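Local structure of PA0821 (Pseudomonas aeruginosa, 7DRG) at residues E31-G35 / S190-D194; E176-A180 / R226-V230; F162-F166 / W232-L236; R204-L208 / P276-G280. The protein probably acts as the immunity protein (antitoxin) of a type VI secretion system, protecting the cell from a putative VRR-NUC nuclease effector. All blocks are in the same frame, centred on the assembly; numbering follows the deposited sequence.

Interaction 1: residues E31-G35 / S190-D194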
loop_
_atom_site.group_PDB
_atom_site.type_symbol
_atom_site.label_atom_id
_atom_site.label_comp_id
_atom_site.label_asym_id
_atom_site.label_seq_id
_atom_site.Cartn_x
_atom_site.Cartn_y
_atom_site.Cartn_z
ATOM N N GLU B 31 16.366 1.437 8.135
ATOM C CA GLU B 31 17.727 1.193 8.584
ATOM C C GLU B 31 18.687 1.442 7.430
ATOM O O GLU B 31 18.280 1.637 6.282
ATOM C CB GLU B 31 17.880 -0.228 9.139
ATOM C CG GLU B 31 17.207 -0.401 10.487
ATOM C CD GLU B 31 17.044 -1.852 10.889
ATOM O OE1 GLU B 31 17.729 -2.717 10.305
ATOM O OE2 GLU B 31 16.222 -2.127 11.790
ATOM N N ASP B 32 19.980 1.416 7.750
ATOM C CA ASP B 32 21.021 1.911 6.848
ATOM C C ASP B 32 21.472 0.834 5.853
ATOM O O ASP B 32 22.647 0.491 5.758
ATOM C CB ASP B 32 22.199 2.432 7.666
ATOM C CG ASP B 32 23.134 3.306 6.857
ATOM O OD1 ASP B 32 22.720 3.773 5.775
ATOM O OD2 ASP B 32 24.283 3.518 7.301
ATOM N N TYR B 33 20.512 0.302 5.096
ATOM C CA TYR B 33 20.821 -0.630 4.017
ATOM C C TYR B 33 19.676 -0.580 3.018
ATOM O O TYR B 33 18.603 -0.050 3.309
ATOM C CB TYR B 33 21.049 -2.063 4.532
ATOM C CG TYR B 33 19.798 -2.796 4.981
ATOM C CD1 TYR B 33 19.278 -2.607 6.257
ATOM C CD2 TYR B 33 19.138 -3.685 4.135
ATOM C CE1 TYR B 33 18.139 -3.277 6.677
ATOM C CE2 TYR B 33 17.991 -4.358 4.547
ATOM C CZ TYR B 33 17.493 -4.144 5.823
ATOM O OH TYR B 33 16.355 -4.795 6.257
ATOM N N ILE B 34 19.914 -1.128 1.829
ATOM C CA ILE B 34 18.893 -1.184 0.788
ATOM C C ILE B 34 18.113 -2.482 0.973
ATOM O O ILE B 34 18.654 -3.573 0.779
ATOM C CB ILE B 34 19.507 -1.102 -0.613
ATOM C CG1 ILE B 34 20.327 0.184 -0.764
ATOM C CG2 ILE B 34 18.411 -1.196 -1.671
ATOM C CD1 ILE B 34 21.108 0.258 -2.068
ATOM N N GLY B 35 16.837 -2.368 1.346
ATOM C CA GLY B 35 16.044 -3.554 1.615
ATOM C C GLY B 35 15.435 -4.201 0.387
ATOM O O GLY B 35 15.180 -5.409 0.385
ATOM N N SER B 190 18.535 -9.896 5.328
ATOM C CA SER B 190 17.561 -9.217 6.178
ATOM C C SER B 190 16.172 -9.179 5.553
ATOM O O SER B 190 15.360 -8.320 5.911
ATOM C CB SER B 190 18.031 -7.798 6.503
ATOM O OG SER B 190 19.273 -7.811 7.185
ATOM N N TRP B 191 15.879 -10.117 4.649
ATOM C CA TRP B 191 14.640 -10.089 3.873
ATOM C C TRP B 191 13.393 -10.118 4.750
ATOM O O TRP B 191 12.338 -9.623 4.333
ATOM C CB TRP B 191 14.624 -11.270 2.904
ATOM C CG TRP B 191 15.131 -12.511 3.568
ATOM C CD1 TRP B 191 16.425 -12.952 3.604
ATOM C CD2 TRP B 191 14.368 -13.446 4.335
ATOM N NE1 TRP B 191 16.510 -14.111 4.335
ATOM C CE2 TRP B 191 15.260 -14.437 4.794
ATOM C CE3 TRP B 191 13.015 -13.547 4.673
ATOM C CZ2 TRP B 191 14.843 -15.517 5.569
ATOM C CZ3 TRP B 191 12.603 -14.616 5.443
ATOM C CH2 TRP B 191 13.513 -15.588 5.883
ATOM N N ASP B 192 13.477 -10.713 5.945
ATOM C CA ASP B 192 12.307 -10.726 6.818
ATOM C C ASP B 192 11.889 -9.311 7.202
ATOM O O ASP B 192 10.698 -9.052 7.411
ATOM C CB ASP B 192 12.575 -11.563 8.069
ATOM C CG ASP B 192 11.313 -11.832 8.863
ATOM O OD1 ASP B 192 10.407 -12.511 8.330
ATOM O OD2 ASP B 192 11.228 -11.365 10.019
ATOM N N ASN B 193 12.850 -8.384 7.293
ATOM C CA ASN B 193 12.517 -6.979 7.515
ATOM C C ASN B 193 11.810 -6.364 6.321
ATOM O O ASN B 193 11.117 -5.350 6.469
ATOM C CB ASN B 193 13.773 -6.142 7.773
ATOM C CG ASN B 193 14.498 -6.530 9.038
ATOM O OD1 ASN B 193 13.930 -7.157 9.930
ATOM N ND2 ASN B 193 15.764 -6.135 9.130
ATOM N N ASP B 194 11.988 -6.943 5.138
ATOM C CA ASP B 194 11.665 -6.254 3.911
ATOM C C ASP B 194 10.528 -6.880 3.123
ATOM O O ASP B 194 10.024 -6.233 2.201
ATOM C CB ASP B 194 12.934 -6.147 3.055
ATOM C CG ASP B 194 14.016 -5.354 3.767
ATOM O OD1 ASP B 194 13.781 -4.163 4.062
ATOM O OD2 ASP B 194 15.071 -5.927 4.098
#
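Tyr33, at the corner before strand 34-46, and Gly35, in that strand, face the first turn of the helix beginning near Trp191, and the backbones come closest at Gly35 and Asp194, whose CA atoms lie 5.6 Å apart. Tyr33 carries the contact. Its CG sits between the backbone N and the carbonyl carbon (chi1 73°), which sends the ring across to the helix start. There the hydroxyl is gripped twice: Tyr33 OH donates to Asp194 OD2 at 2.8 Å and accepts from Asn193 ND2 at 3.2 Å, with an N-H...O angle of 156°. The carboxylate receives its bond on the syn side, somewhat out of its own plane, and lies at the edge of the tyrosine ring with the two planes 74° apart. On the amide side, the hydroxyl oxygen lies almost exactly in the Asn193 plane. Ser190 CB adds a packing contact 3.4 Å from Tyr33 OH. The other carboxylate oxygen, Asp194 OD1, approaches Gly35 CA to 3.4 Å and accepts the backbone N-H of Asn23, a second hold on this buried acid. Arg120 pairs with Glu31 OE1 and also donates to Ser190 OG, so one arginine bonds to both segments. A buried tyrosine hydroxyl, donor to Asp194 and acceptor from Asn193, thus ties the corner leading into strand 34-46 to the first turn of helix 191-204.

Interaction 2: residues E176-A180 / R226-V230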
loop_
_atom_site.group_PDB
_atom_site.type_symbol
_atom_site.label_atom_id
_atom_site.label_comp_id
_atom_site.label_asym_id
_atom_site.label_seq_id
_atom_site.Cartn_x
_atom_site.Cartn_y
_atom_site.Cartn_z
ATOM N N GLU B 176 10.231 -26.857 -15.833
ATOM C CA GLU B 176 8.832 -27.241 -15.704
ATOM C C GLU B 176 7.910 -26.042 -15.891
ATOM O O GLU B 176 6.826 -26.169 -16.471
ATOM C CB GLU B 176 8.591 -27.872 -14.330
ATOM C CG GLU B 176 9.620 -28.928 -13.943
ATOM C CD GLU B 176 9.454 -30.217 -14.711
ATOM O OE1 GLU B 176 8.333 -30.770 -14.683
ATOM O OE2 GLU B 176 10.444 -30.670 -15.344
ATOM N N GLN B 177 8.324 -24.883 -15.393
ATOM C CA GLN B 177 7.504 -23.683 -15.389
ATOM C C GLN B 177 8.403 -22.511 -15.045
ATOM O O GLN B 177 9.526 -22.687 -14.565
ATOM C CB GLN B 177 6.353 -23.781 -14.384
ATOM C CG GLN B 177 6.829 -24.037 -12.962
ATOM C CD GLN B 177 5.689 -24.119 -11.971
ATOM O OE1 GLN B 177 4.912 -23.172 -11.826
ATOM N NE2 GLN B 177 5.584 -25.251 -11.272
ATOM N N GLY B 178 7.900 -21.312 -15.295
ATOM C CA GLY B 178 8.713 -20.139 -15.043
ATOM C C GLY B 178 8.006 -18.879 -15.486
ATOM O O GLY B 178 6.929 -18.919 -16.091
ATOM N N TYR B 179 8.640 -17.752 -15.177
ATOM C CA TYR B 179 8.084 -16.438 -15.494
ATOM C C TYR B 179 9.191 -15.406 -15.359
ATOM O O TYR B 179 10.206 -15.638 -14.695
ATOM C CB TYR B 179 6.898 -16.069 -14.582
ATOM C CG TYR B 179 7.117 -16.468 -13.143
ATOM C CD1 TYR B 179 7.845 -15.658 -12.275
ATOM C CD2 TYR B 179 6.618 -17.673 -12.660
ATOM C CE1 TYR B 179 8.070 -16.049 -10.957
ATOM C CE2 TYR B 179 6.837 -18.070 -11.348
ATOM C CZ TYR B 179 7.557 -17.257 -10.505
ATOM O OH TYR B 179 7.765 -17.674 -9.214
ATOM N N ALA B 180 8.967 -14.245 -15.970
ATOM C CA ALA B 180 9.899 -13.135 -15.841
ATOM C C ALA B 180 9.136 -11.826 -15.946
ATOM O O ALA B 180 8.124 -11.739 -16.644
ATOM C CB ALA B 180 10.991 -13.165 -16.912
ATOM N N ARG B 226 0.657 -27.222 -12.511
ATOM C CA ARG B 226 0.018 -25.916 -12.617
ATOM C C ARG B 226 1.094 -24.838 -12.580
ATOM O O ARG B 226 2.284 -25.134 -12.451
ATOM C CB ARG B 226 -1.017 -25.734 -11.502
ATOM C CG ARG B 226 -2.166 -26.722 -11.618
ATOM C CD ARG B 226 -3.354 -26.364 -10.770
ATOM N NE ARG B 226 -4.517 -27.128 -11.212
ATOM C CZ ARG B 226 -5.770 -26.712 -11.092
ATOM N NH1 ARG B 226 -6.024 -25.534 -10.538
ATOM N NH2 ARG B 226 -6.765 -27.472 -11.530
ATOM N N ILE B 227 0.678 -23.572 -12.708
ATOM C CA ILE B 227 1.608 -22.449 -12.675
ATOM C C ILE B 227 1.194 -21.445 -11.607
ATOM O O ILE B 227 0.020 -21.327 -11.243
ATOM C CB ILE B 227 1.728 -21.728 -14.038
ATOM C CG1 ILE B 227 0.377 -21.150 -14.472
ATOM C CG2 ILE B 227 2.309 -22.660 -15.093
ATOM C CD1 ILE B 227 0.468 -20.289 -15.711
ATOM N N LYS B 228 2.188 -20.704 -11.117
ATOM C CA LYS B 228 1.944 -19.685 -10.104
ATOM C C LYS B 228 1.336 -18.429 -10.709
ATOM O O LYS B 228 0.366 -17.877 -10.176
ATOM C CB LYS B 228 3.257 -19.346 -9.399
ATOM C CG LYS B 228 3.154 -18.231 -8.366
ATOM C CD LYS B 228 4.551 -17.709 -8.076
ATOM C CE LYS B 228 4.534 -16.467 -7.209
ATOM N NZ LYS B 228 5.915 -15.916 -7.063
ATOM N N THR B 229 1.905 -17.950 -11.810
ATOM C CA THR B 229 1.524 -16.645 -12.322
ATOM C C THR B 229 1.993 -16.509 -13.759
ATOM O O THR B 229 2.925 -17.190 -14.202
ATOM C CB THR B 229 2.125 -15.511 -11.479
ATOM O OG1 THR B 229 1.637 -14.251 -11.953
ATOM C CG2 THR B 229 3.650 -15.518 -11.589
ATOM N N VAL B 230 1.325 -15.618 -14.476
ATOM C CA VAL B 230 1.850 -15.093 -15.726
ATOM C C VAL B 230 2.601 -13.802 -15.418
ATOM O O VAL B 230 2.407 -13.174 -14.374
ATOM C CB VAL B 230 0.727 -14.861 -16.760
ATOM C CG1 VAL B 230 -0.177 -16.082 -16.849
ATOM C CG2 VAL B 230 -0.088 -13.615 -16.401
HETATM O O HOH W 1 4.744 -20.604 -12.373
HETATM O O HOH W 2 4.406 -19.528 -14.929
HETATM O O HOH W 3 8.774 -16.012 -7.573
#
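Tyr179 and Thr229 make the central touch: Thr229 CG2 lies over one ring face, 3.9 Å from the centroid and 15° off the normal, a CH-pi contact. The methyl reaches it because CG2 is placed between the backbone N and the carbonyl carbon, while Thr229 OG1 donates a hydrogen bond forward to Val230 O. Near the phenol end, Lys228 runs extended, bringing its CD within 3.4 Å of Tyr179 OH. At the other end of the strand segment, Gln177 OE1 packs 3.5 Å from Ile227 CA. Water mediates the polar links. One water donates to Gln177 OE1 at 2.6 Å and accepts from Lys228 N at 2.8 Å; a second donates to both Gly178 O and Thr229 O. The segments run nearly parallel, 5° apart end to end, yet they are not paired as strands: residues 226-230 form a loop laid over the face of strand 177-180 from which Gln177 and Tyr179 project, and that strand is itself hydrogen-bonded between strands 34-46 and 233-237. Further out, the groups are fixed by other residues. Tyr45 OH bonds Tyr179 OH, Gln177 NE2 donates to Tyr302 OH, and Lys228 NZ is held by the Asp209 carboxylate and by Val210 O.

Interaction 3: residues F162-F166 / W232-L236; sequences FLQLF and WLTLL
Leu233 wedges its side chain between Phe166, Leu163 and Phe162 on helix 161-173, and its course shows how helix and strand fit. From the strand, Leu233 CB meets the ring first, lying over one face of Phe166 with Phe166 CE2 at 4.0 Å. CG is then set anti to the carbonyl carbon (chi1 -48°), and the chain forks. The CD1 branch pushes deepest: it packs 3.6 Å from Phe166 CD2, touches Leu163 CD1 at 3.9 Å, and sits at the edge of the Phe162 ring, with Phe162 CE1 4.1 Å away. The CD2 branch also meets Leu163 CD1, while resting over one face of the neighbouring Trp232 indole. The Leu233 side chain and the two phenylalanines point against each other and overlap along their flanks, whereas Leu163 crosses Leu233 at roughly a right angle. Beside this wedge, Trp232 CZ3 lies 4.3 Å from Phe162 CD1, which stands at the indole edge. Trp232 NE1 is bonded to Gly273 O, which helps fix the indole's rotation. Leu235, two residues along the strand, adds its CB near Phe166 CE2. Trp232 and Leu233 form a classic beta bulge opposite Ala180. The axes of helix segment 162-166 and strand segment 233-236 pass 11.1 Å apart, 7° from parallel: helix-on-sheet packing between helix 161-173 and strand 233-237 through apolar side chains.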
loop_
_atom_site.group_PDB
_atom_site.type_symbol
_atom_site.label_atom_id
_atom_site.label_comp_id
_atom_site.label_asym_id
_atom_site.label_seq_id
_atom_site.Cartn_x
_atom_site.Cartn_y
_atom_site.Cartn_z
ATOM N N PHE B 162 18.104 -9.378 -21.711
ATOM C CA PHE B 162 17.481 -10.254 -20.724
ATOM C C PHE B 162 16.599 -11.291 -21.405
ATOM O O PHE B 162 16.623 -12.476 -21.051
ATOM C CB PHE B 162 16.673 -9.429 -19.718
ATOM C CG PHE B 162 15.893 -10.260 -18.744
ATOM C CD1 PHE B 162 14.649 -10.766 -19.083
ATOM C CD2 PHE B 162 16.409 -10.553 -17.489
ATOM C CE1 PHE B 162 13.935 -11.547 -18.209
ATOM C CE2 PHE B 162 15.689 -11.330 -16.597
ATOM C CZ PHE B 162 14.458 -11.832 -16.957
ATOM N N LEU B 163 15.806 -10.857 -22.388
ATOM C CA LEU B 163 14.950 -11.783 -23.111
ATOM C C LEU B 163 15.763 -12.920 -23.730
ATOM O O LEU B 163 15.384 -14.091 -23.620
ATOM C CB LEU B 163 14.181 -11.003 -24.181
ATOM C CG LEU B 163 13.347 -11.785 -25.185
ATOM C CD1 LEU B 163 12.295 -12.602 -24.472
ATOM C CD2 LEU B 163 12.714 -10.802 -26.173
ATOM N N GLN B 164 16.898 -12.595 -24.357
ATOM C CA GLN B 164 17.758 -13.626 -24.926
ATOM C C GLN B 164 18.259 -14.591 -23.855
ATOM O O GLN B 164 18.314 -15.805 -24.080
ATOM C CB GLN B 164 18.938 -12.979 -25.653
ATOM C CG GLN B 164 19.781 -13.968 -26.438
ATOM C CD GLN B 164 19.066 -14.476 -27.677
ATOM O OE1 GLN B 164 18.781 -13.709 -28.602
ATOM N NE2 GLN B 164 18.754 -15.768 -27.695
ATOM N N LEU B 165 18.629 -14.071 -22.684
ATOM C CA LEU B 165 19.061 -14.945 -21.595
ATOM C C LEU B 165 17.943 -15.889 -21.178
ATOM O O LEU B 165 18.168 -17.089 -20.985
ATOM C CB LEU B 165 19.527 -14.122 -20.388
ATOM C CG LEU B 165 20.765 -13.243 -20.520
ATOM C CD1 LEU B 165 20.993 -12.498 -19.206
ATOM C CD2 LEU B 165 21.992 -14.069 -20.902
ATOM N N PHE B 166 16.726 -15.356 -21.011
ATOM C CA PHE B 166 15.623 -16.186 -20.534
ATOM C C PHE B 166 15.347 -17.337 -21.494
ATOM O O PHE B 166 15.161 -18.484 -21.065
ATOM C CB PHE B 166 14.370 -15.325 -20.322
ATOM C CG PHE B 166 13.295 -16.010 -19.533
ATOM C CD1 PHE B 166 13.340 -16.016 -18.148
ATOM C CD2 PHE B 166 12.240 -16.645 -20.168
ATOM C CE1 PHE B 166 12.352 -16.654 -17.419
ATOM C CE2 PHE B 166 11.253 -17.278 -19.443
ATOM C CZ PHE B 166 11.309 -17.277 -18.062
ATOM N N TRP B 232 5.498 -10.814 -17.788
ATOM C CA TRP B 232 5.944 -10.410 -19.122
ATOM C C TRP B 232 6.370 -11.621 -19.943
ATOM O O TRP B 232 6.000 -11.756 -21.116
ATOM C CB TRP B 232 7.090 -9.398 -19.019
ATOM C CG TRP B 232 7.559 -8.914 -20.362
ATOM C CD1 TRP B 232 6.777 -8.456 -21.389
ATOM C CD2 TRP B 232 8.914 -8.838 -20.828
ATOM N NE1 TRP B 232 7.562 -8.107 -22.462
ATOM C CE2 TRP B 232 8.876 -8.328 -22.146
ATOM C CE3 TRP B 232 10.152 -9.141 -20.257
ATOM C CZ2 TRP B 232 10.032 -8.112 -22.897
ATOM C CZ3 TRP B 232 11.299 -8.934 -21.006
ATOM C CH2 TRP B 232 11.237 -8.433 -22.309
ATOM N N LEU B 233 7.147 -12.516 -19.340
ATOM C CA LEU B 233 7.462 -13.798 -19.945
ATOM C C LEU B 233 6.841 -14.887 -19.083
ATOM O O LEU B 233 6.877 -14.804 -17.852
ATOM C CB LEU B 233 8.971 -14.004 -20.066
ATOM C CG LEU B 233 9.777 -12.849 -20.665
ATOM C CD1 LEU B 233 11.244 -13.238 -20.802
ATOM C CD2 LEU B 233 9.207 -12.437 -22.027
ATOM N N THR B 234 6.238 -15.878 -19.730
ATOM C CA THR B 234 5.625 -17.011 -19.055
ATOM C C THR B 234 6.106 -18.283 -19.729
ATOM O O THR B 234 6.002 -18.402 -20.950
ATOM C CB THR B 234 4.100 -16.919 -19.110
ATOM O OG1 THR B 234 3.695 -15.632 -18.623
ATOM C CG2 THR B 234 3.472 -17.993 -18.226
ATOM N N LEU B 235 6.636 -19.224 -18.945
ATOM C CA LEU B 235 7.185 -20.468 -19.480
ATOM C C LEU B 235 6.279 -21.635 -19.103
ATOM O O LEU B 235 5.982 -21.838 -17.921
ATOM C CB LEU B 235 8.612 -20.711 -18.970
ATOM C CG LEU B 235 9.332 -21.935 -19.561
ATOM C CD1 LEU B 235 10.809 -21.692 -19.576
ATOM C CD2 LEU B 235 9.046 -23.196 -18.751
ATOM N N LEU B 236 5.877 -22.417 -20.103
ATOM C CA LEU B 236 5.115 -23.641 -19.902
ATOM C C LEU B 236 5.883 -24.799 -20.516
ATOM O O LEU B 236 6.268 -24.724 -21.684
ATOM C CB LEU B 236 3.740 -23.564 -20.565
ATOM C CG LEU B 236 2.865 -22.339 -20.303
ATOM C CD1 LEU B 236 1.581 -22.463 -21.103
ATOM C CD2 LEU B 236 2.557 -22.183 -18.820
#

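Interaction 4: residues R204-L208 / P276-G280; sequences RMPGL and PYIAG
Gly207 and Ile278 supply the direct hydrogen bond between these two loops: Gly207 N donates to Ile278 O at 3.0 Å with an N-H...O angle of 149°. The donor stands above the carbonyl plane, 42° out of it. The segment 205-208 is a type I beta turn, closed by Leu208 N to Met205 O, and Gly207 lies at its third position, where its amide faces the other loop. Two further polar links flank that bond. Gly207 CA approaches Tyr277 O at 3.5 Å in a CA-H...O contact, and a water donates to both Gly207 O and Tyr277 O, at 2.8 Å and 2.9 Å. Tyr277 O therefore receives two approaches from the same glycine, one direct and one through water.

The apolar contacts lie beside the turn. The selenomethionine Met205 and Ile278 run side by side, pointing the same way, with Met205 CG 3.6 Å from Ile278 CG2. That methyl is anti to the Ile278 backbone N, a placement that brings it alongside the Met205 chain. Nearby, Pro206 CD rests 4.1 Å from Ala279 CB.

The turn follows helix 191-204; Arg204 donates to Leu11 O and Pro15 O and reaches Ser197 of the second subunit. The partner loop leads from strand 267-272 toward helix 288-297, where Tyr290 OH accepts from Tyr277 N. Strands 182-186 and 34-46 border the apolar side through His182, Tyr184 and Leu38, so the loops meet beside these two strands, between the elements that lead in and out of them.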
loop_
_atom_site.group_PDB
_atom_site.type_symbol
_atom_site.label_atom_id
_atom_site.label_comp_id
_atom_site.label_asym_id
_atom_site.label_seq_id
_atom_site.Cartn_x
_atom_site.Cartn_y
_atom_site.Cartn_z
ATOM N N ARG B 204 -0.342 -2.613 -5.077
ATOM C CA ARG B 204 -0.404 -1.491 -6.007
ATOM C C ARG B 204 0.036 -1.837 -7.422
ATOM O O ARG B 204 -0.328 -1.119 -8.360
ATOM C CB ARG B 204 0.476 -0.347 -5.498
ATOM C CG ARG B 204 0.198 0.041 -4.060
ATOM C CD ARG B 204 1.452 0.580 -3.396
ATOM N NE ARG B 204 2.020 1.708 -4.130
ATOM C CZ ARG B 204 1.716 2.980 -3.888
ATOM N NH1 ARG B 204 0.842 3.285 -2.937
ATOM N NH2 ARG B 204 2.283 3.948 -4.596
HETATM N N MSE B 205 0.827 -2.891 -7.591
HETATM C CA MSE B 205 1.436 -3.215 -8.876
HETATM C C MSE B 205 1.086 -4.646 -9.277
HETATM O O MSE B 205 1.809 -5.575 -8.934
HETATM C CB MSE B 205 2.963 -3.054 -8.811
HETATM C CG MSE B 205 3.479 -1.684 -8.337
HETATM SE SE MSE B 205 5.344 -1.860 -7.728
HETATM C CE MSE B 205 5.098 -3.577 -7.011
ATOM N N PRO B 206 -0.019 -4.823 -10.006
ATOM C CA PRO B 206 -0.456 -6.187 -10.345
ATOM C C PRO B 206 0.517 -6.948 -11.219
ATOM O O PRO B 206 0.439 -8.182 -11.258
ATOM C CB PRO B 206 -1.790 -5.964 -11.070
ATOM C CG PRO B 206 -2.275 -4.637 -10.526
ATOM C CD PRO B 206 -1.024 -3.815 -10.385
ATOM N N GLY B 207 1.410 -6.263 -11.936
ATOM C CA GLY B 207 2.400 -6.942 -12.753
ATOM C C GLY B 207 3.645 -7.382 -12.019
ATOM O O GLY B 207 4.566 -7.933 -12.627
ATOM N N LEU B 208 3.700 -7.166 -10.713
ATOM C CA LEU B 208 4.877 -7.497 -9.927
ATOM C C LEU B 208 4.801 -8.938 -9.442
ATOM O O LEU B 208 3.786 -9.349 -8.874
ATOM C CB LEU B 208 4.963 -6.555 -8.730
ATOM C CG LEU B 208 6.155 -6.841 -7.835
ATOM C CD1 LEU B 208 7.314 -5.946 -8.271
ATOM C CD2 LEU B 208 5.759 -6.646 -6.374
ATOM N N PRO B 276 8.036 -5.346 -20.154
ATOM C CA PRO B 276 7.353 -5.730 -18.914
ATOM C C PRO B 276 6.518 -4.585 -18.362
ATOM O O PRO B 276 6.861 -3.409 -18.511
ATOM C CB PRO B 276 8.503 -6.100 -17.966
ATOM C CG PRO B 276 9.698 -5.383 -18.503
ATOM C CD PRO B 276 9.502 -5.389 -20.008
ATOM N N TYR B 277 5.409 -4.948 -17.709
ATOM C CA TYR B 277 4.422 -3.993 -17.206
ATOM C C TYR B 277 4.358 -4.045 -15.687
ATOM O O TYR B 277 4.150 -5.118 -15.108
ATOM C CB TYR B 277 3.023 -4.285 -17.759
ATOM C CG TYR B 277 2.779 -3.848 -19.185
ATOM C CD1 TYR B 277 3.292 -4.571 -20.252
ATOM C CD2 TYR B 277 1.995 -2.732 -19.464
ATOM C CE1 TYR B 277 3.058 -4.175 -21.560
ATOM C CE2 TYR B 277 1.753 -2.334 -20.765
ATOM C CZ TYR B 277 2.292 -3.059 -21.811
ATOM O OH TYR B 277 2.059 -2.674 -23.118
ATOM N N ILE B 278 4.520 -2.879 -15.055
ATOM C CA ILE B 278 4.305 -2.739 -13.617
ATOM C C ILE B 278 2.818 -2.723 -13.296
ATOM O O ILE B 278 2.352 -3.399 -12.370
ATOM C CB ILE B 278 4.991 -1.457 -13.106
ATOM C CG1 ILE B 278 6.511 -1.581 -13.168
ATOM C CG2 ILE B 278 4.526 -1.121 -11.695
ATOM C CD1 ILE B 278 7.238 -0.269 -12.918
ATOM N N ALA B 279 2.054 -1.950 -14.059
ATOM C CA ALA B 279 0.633 -1.746 -13.804
ATOM C C ALA B 279 -0.023 -1.333 -15.118
ATOM O O ALA B 279 0.582 -1.434 -16.191
ATOM C CB ALA B 279 0.417 -0.704 -12.698
ATOM N N GLY B 280 -1.265 -0.865 -15.030
ATOM C CA GLY B 280 -2.032 -0.517 -16.209
ATOM C C GLY B 280 -2.120 0.971 -16.487
ATOM O O GLY B 280 -1.121 1.604 -16.841
HETATM O O HOH W 4 6.085 -7.228 -14.810
#

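In the fold
Interactions 2 and 3 form the compact centre of the set, their centres 11 Å apart and joined where strands 177-180 and 233-237 pair; helix 161-173 leads directly into strand 177-180. Interaction 4 lies about 17 Å from interaction 3, centre to centre, and touches it through Trp232 and Pro276. Interaction 1 is remote, about 23 to 28 Å from the other centres, yet strand 34-46 runs from it to become the neighbour of strand 177-180. Along the chain, interaction 1 crosses 2 and 3 and closes before 4 opens, whereas both segments of 2 fall between those of 3, and interaction 4 crosses both. Distant sequence regions are thus tied to shared strands, and helix 191-204 links interactions 1 and 4.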